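Local coordinates for protein dehydroquinate synthase (Thermus thermophilus, PDB 1UJN) that probably converts 3-deoxy-D-arabino-heptulosonate 7-phosphate to 3-dehydroquinate with release of phosphate, using NAD and a divalent cobalt or zinc ion, in chorismate biosynthesis, at residues 115-127 / 162-174. Numbering follows the deposited sequence.
Sequences AFPTTTLAIVDAS and LPLPTFKEGLVEA
T120 hydrogen-bonds directly across the contact: its OG1 donates to F167 O over 2.7 Å, arriving 30° out of the carbonyl plane. With chi1 at 45°, OG1 lies between the backbone N and carbonyl carbon while CG2 swings to the F167 ring, 3.6 Å from CD2. The side chain is a knob among T166, F167, G170 and L171. A water adds a second polar link, accepting from L121 N and donating to T166 O.

Close backbone packing follows from G170, whose CA is 3.8 Å from L121 CA; the axes of segments 120-126 and 164-174 approach to 7.7 Å, nearly parallel at 17°. L162 lays CD2 against T119 CA and CD1 against T119 CG2, and V124 CG1 reaches E173 CB at 3.9 Å.

L121 CD1 meets E173 OE1 at 3.4 Å. The carboxylates of D125 and E173 come near each other, but each has a lysine partner, K210 and K176 respectively.

T119 OG1 caps helix 120-126 by accepting from A122 N. This helix follows strand 112-117 through T118 and T119, predicted to bind NAD, and packs on the helix bearing E173, a predicted zinc ligand with H231 and H247, consistent with a dehydroquinate synthase active site.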
loop_
_atom_site.group_PDB
_atom_site.type_symbol
_atom_site.label_atom_id
_atom_site.label_comp_id
_atom_site.label_asym_id
_atom_site.label_seq_id
_atom_site.Cartn_x
_atom_site.Cartn_y
_atom_site.Cartn_z
ATOM N N ALA A 115 7.883 14.784 -5.463
ATOM C CA ALA A 115 8.886 14.945 -4.423
ATOM C C ALA A 115 9.799 16.138 -4.682
ATOM O O ALA A 115 10.258 16.348 -5.803
ATOM C CB ALA A 115 9.718 13.681 -4.315
ATOM N N PHE A 116 10.049 16.916 -3.633
ATOM C CA PHE A 116 10.944 18.069 -3.712
ATOM C C PHE A 116 11.950 17.871 -2.583
ATOM O O PHE A 116 11.813 18.444 -1.498
ATOM C CB PHE A 116 10.170 19.367 -3.513
ATOM C CG PHE A 116 9.164 19.632 -4.592
ATOM C CD1 PHE A 116 7.904 19.047 -4.543
ATOM C CD2 PHE A 116 9.486 20.442 -5.676
ATOM C CE1 PHE A 116 6.973 19.268 -5.566
ATOM C CE2 PHE A 116 8.562 20.667 -6.700
ATOM C CZ PHE A 116 7.306 20.079 -6.643
ATOM N N PRO A 117 12.967 17.034 -2.821
ATOM C CA PRO A 117 13.986 16.760 -1.805
ATOM C C PRO A 117 14.781 18.000 -1.409
ATOM O O PRO A 117 15.130 18.825 -2.251
ATOM C CB PRO A 117 14.839 15.669 -2.456
ATOM C CG PRO A 117 14.740 15.994 -3.915
ATOM C CD PRO A 117 13.279 16.347 -4.088
ATOM N N THR A 118 15.041 18.135 -0.115
ATOM C CA THR A 118 15.783 19.285 0.387
ATOM C C THR A 118 17.046 18.900 1.162
ATOM O O THR A 118 17.600 19.711 1.906
ATOM C CB THR A 118 14.884 20.168 1.280
ATOM O OG1 THR A 118 14.352 19.383 2.348
ATOM C CG2 THR A 118 13.734 20.747 0.458
ATOM N N THR A 119 17.493 17.662 0.994
ATOM C CA THR A 119 18.717 17.198 1.645
ATOM C C THR A 119 19.492 16.411 0.589
ATOM O O THR A 119 18.908 15.948 -0.391
ATOM C CB THR A 119 18.446 16.251 2.845
ATOM O OG1 THR A 119 17.903 15.011 2.370
ATOM C CG2 THR A 119 17.480 16.896 3.838
ATOM N N THR A 120 20.800 16.259 0.773
ATOM C CA THR A 120 21.578 15.511 -0.210
ATOM C C THR A 120 21.207 14.032 -0.170
ATOM O O THR A 120 21.120 13.372 -1.206
ATOM C CB THR A 120 23.093 15.667 0.036
ATOM O OG1 THR A 120 23.376 15.513 1.431
ATOM C CG2 THR A 120 23.558 17.043 -0.428
ATOM N N LEU A 121 20.978 13.510 1.027
ATOM C CA LEU A 121 20.612 12.106 1.161
ATOM C C LEU A 121 19.306 11.826 0.423
ATOM O O LEU A 121 19.160 10.785 -0.215
ATOM C CB LEU A 121 20.470 11.732 2.646
ATOM C CG LEU A 121 20.101 10.277 2.972
ATOM C CD1 LEU A 121 21.114 9.328 2.343
ATOM C CD2 LEU A 121 20.064 10.089 4.486
ATOM N N ALA A 122 18.352 12.755 0.497
ATOM C CA ALA A 122 17.075 12.559 -0.182
ATOM C C ALA A 122 17.258 12.616 -1.697
ATOM O O ALA A 122 16.596 11.887 -2.434
ATOM C CB ALA A 122 16.066 13.608 0.267
ATOM N N ILE A 123 18.156 13.482 -2.162
ATOM C CA ILE A 123 18.413 13.599 -3.590
ATOM C C ILE A 123 19.114 12.349 -4.127
ATOM O O ILE A 123 18.680 11.755 -5.113
ATOM C CB ILE A 123 19.305 14.832 -3.900
ATOM C CG1 ILE A 123 18.563 16.121 -3.534
ATOM C CG2 ILE A 123 19.696 14.840 -5.384
ATOM C CD1 ILE A 123 19.383 17.390 -3.750
ATOM N N VAL A 124 20.190 11.948 -3.456
ATOM C CA VAL A 124 20.999 10.804 -3.871
ATOM C C VAL A 124 20.378 9.434 -3.632
ATOM O O VAL A 124 20.563 8.523 -4.438
ATOM C CB VAL A 124 22.396 10.833 -3.165
ATOM C CG1 VAL A 124 23.204 9.585 -3.517
ATOM C CG2 VAL A 124 23.158 12.074 -3.591
ATOM N N ASP A 125 19.624 9.294 -2.548
ATOM C CA ASP A 125 19.056 8.000 -2.212
ATOM C C ASP A 125 17.539 7.843 -2.327
ATOM O O ASP A 125 17.059 6.830 -2.832
ATOM C CB ASP A 125 19.514 7.623 -0.801
ATOM C CG ASP A 125 19.271 6.166 -0.479
ATOM O OD1 ASP A 125 19.616 5.307 -1.321
ATOM O OD2 ASP A 125 18.748 5.876 0.619
ATOM N N ALA A 126 16.781 8.830 -1.869
ATOM C CA ALA A 126 15.325 8.722 -1.909
ATOM C C ALA A 126 14.636 8.958 -3.257
ATOM O O ALA A 126 13.458 8.628 -3.406
ATOM C CB ALA A 126 14.717 9.644 -0.849
ATOM N N SER A 127 15.356 9.503 -4.238
ATOM C CA SER A 127 14.775 9.792 -5.550
ATOM C C SER A 127 14.516 8.573 -6.427
ATOM O O SER A 127 13.765 8.659 -7.402
ATOM C CB SER A 127 15.678 10.761 -6.318
ATOM O OG SER A 127 16.990 10.223 -6.440
ATOM N N LEU A 162 21.123 23.839 4.694
ATOM C CA LEU A 162 21.342 22.521 5.274
ATOM C C LEU A 162 22.596 22.460 6.145
ATOM O O LEU A 162 23.662 22.916 5.737
ATOM C CB LEU A 162 21.446 21.495 4.138
ATOM C CG LEU A 162 21.410 20.005 4.476
ATOM C CD1 LEU A 162 20.074 19.654 5.130
ATOM C CD2 LEU A 162 21.610 19.197 3.203
ATOM N N PRO A 163 22.480 21.906 7.367
ATOM C CA PRO A 163 23.643 21.803 8.253
ATOM C C PRO A 163 24.741 21.048 7.505
ATOM O O PRO A 163 24.458 20.076 6.811
ATOM C CB PRO A 163 23.099 21.014 9.436
ATOM C CG PRO A 163 21.677 21.493 9.510
ATOM C CD PRO A 163 21.254 21.467 8.058
ATOM N N LEU A 164 25.987 21.494 7.636
ATOM C CA LEU A 164 27.084 20.845 6.929
ATOM C C LEU A 164 27.188 19.331 7.161
ATOM O O LEU A 164 27.395 18.572 6.212
ATOM C CB LEU A 164 28.413 21.518 7.286
ATOM C CG LEU A 164 29.657 21.014 6.550
ATOM C CD1 LEU A 164 29.514 21.238 5.050
ATOM C CD2 LEU A 164 30.882 21.749 7.084
ATOM N N PRO A 165 27.050 18.872 8.417
ATOM C CA PRO A 165 27.147 17.429 8.673
ATOM C C PRO A 165 26.102 16.627 7.900
ATOM O O PRO A 165 26.394 15.548 7.379
ATOM C CB PRO A 165 26.950 17.335 10.184
ATOM C CG PRO A 165 27.533 18.639 10.675
ATOM C CD PRO A 165 26.959 19.622 9.684
ATOM N N THR A 166 24.888 17.167 7.832
ATOM C CA THR A 166 23.785 16.529 7.122
ATOM C C THR A 166 24.072 16.582 5.627
ATOM O O THR A 166 23.792 15.631 4.894
ATOM C CB THR A 166 22.457 17.252 7.408
ATOM O OG1 THR A 166 22.223 17.271 8.823
ATOM C CG2 THR A 166 21.296 16.535 6.724
ATOM N N PHE A 167 24.629 17.702 5.176
ATOM C CA PHE A 167 24.979 17.865 3.770
ATOM C C PHE A 167 25.968 16.774 3.375
ATOM O O PHE A 167 25.833 16.141 2.331
ATOM C CB PHE A 167 25.607 19.250 3.545
ATOM C CG PHE A 167 26.163 19.449 2.162
ATOM C CD1 PHE A 167 27.522 19.288 1.914
ATOM C CD2 PHE A 167 25.326 19.793 1.105
ATOM C CE1 PHE A 167 28.038 19.466 0.635
ATOM C CE2 PHE A 167 25.833 19.973 -0.181
ATOM C CZ PHE A 167 27.189 19.810 -0.418
ATOM N N LYS A 168 26.956 16.548 4.230
ATOM C CA LYS A 168 27.979 15.541 3.966
ATOM C C LYS A 168 27.461 14.111 4.037
ATOM O O LYS A 168 27.951 13.237 3.323
ATOM C CB LYS A 168 29.151 15.720 4.933
ATOM C CG LYS A 168 29.880 17.038 4.744
ATOM C CD LYS A 168 31.188 17.071 5.540
ATOM C CE LYS A 168 32.010 18.306 5.194
ATOM N NZ LYS A 168 33.281 18.355 5.966
ATOM N N GLU A 169 26.477 13.862 4.895
ATOM C CA GLU A 169 25.912 12.515 5.003
ATOM C C GLU A 169 25.477 12.015 3.636
ATOM O O GLU A 169 25.706 10.858 3.285
ATOM C CB GLU A 169 24.693 12.501 5.912
ATOM C CG GLU A 169 24.992 12.427 7.370
ATOM C CD GLU A 169 23.734 12.147 8.161
ATOM O OE1 GLU A 169 23.323 13.027 8.945
ATOM O OE2 GLU A 169 23.152 11.052 7.983
ATOM N N GLY A 170 24.829 12.894 2.874
ATOM C CA GLY A 170 24.371 12.526 1.547
ATOM C C GLY A 170 25.514 12.244 0.590
ATOM O O GLY A 170 25.404 11.386 -0.291
ATOM N N LEU A 171 26.621 12.959 0.752
ATOM C CA LEU A 171 27.756 12.743 -0.130
ATOM C C LEU A 171 28.365 11.363 0.103
ATOM O O LEU A 171 29.023 10.821 -0.777
ATOM C CB LEU A 171 28.808 13.837 0.070
ATOM C CG LEU A 171 28.286 15.260 -0.171
ATOM C CD1 LEU A 171 29.458 16.216 -0.322
ATOM C CD2 LEU A 171 27.425 15.293 -1.418
ATOM N N VAL A 172 28.141 10.797 1.288
ATOM C CA VAL A 172 28.661 9.468 1.601
ATOM C C VAL A 172 27.959 8.438 0.722
ATOM O O VAL A 172 28.589 7.522 0.193
ATOM C CB VAL A 172 28.428 9.096 3.086
ATOM C CG1 VAL A 172 28.759 7.619 3.320
ATOM C CG2 VAL A 172 29.293 9.973 3.978
ATOM N N GLU A 173 26.649 8.601 0.568
ATOM C CA GLU A 173 25.852 7.697 -0.246
ATOM C C GLU A 173 26.303 7.767 -1.706
ATOM O O GLU A 173 26.315 6.755 -2.410
ATOM C CB GLU A 173 24.373 8.072 -0.144
ATOM C CG GLU A 173 23.431 6.882 -0.032
ATOM C CD GLU A 173 23.573 6.140 1.290
ATOM O OE1 GLU A 173 22.805 6.435 2.230
ATOM O OE2 GLU A 173 24.457 5.266 1.393
ATOM N N ALA A 174 26.666 8.965 -2.158
ATOM C CA ALA A 174 27.130 9.158 -3.529
ATOM C C ALA A 174 28.462 8.419 -3.685
ATOM O O ALA A 174 28.715 7.754 -4.694
ATOM C CB ALA A 174 27.314 10.646 -3.815
HETATM O O HOH W 1 21.443 14.887 3.650
#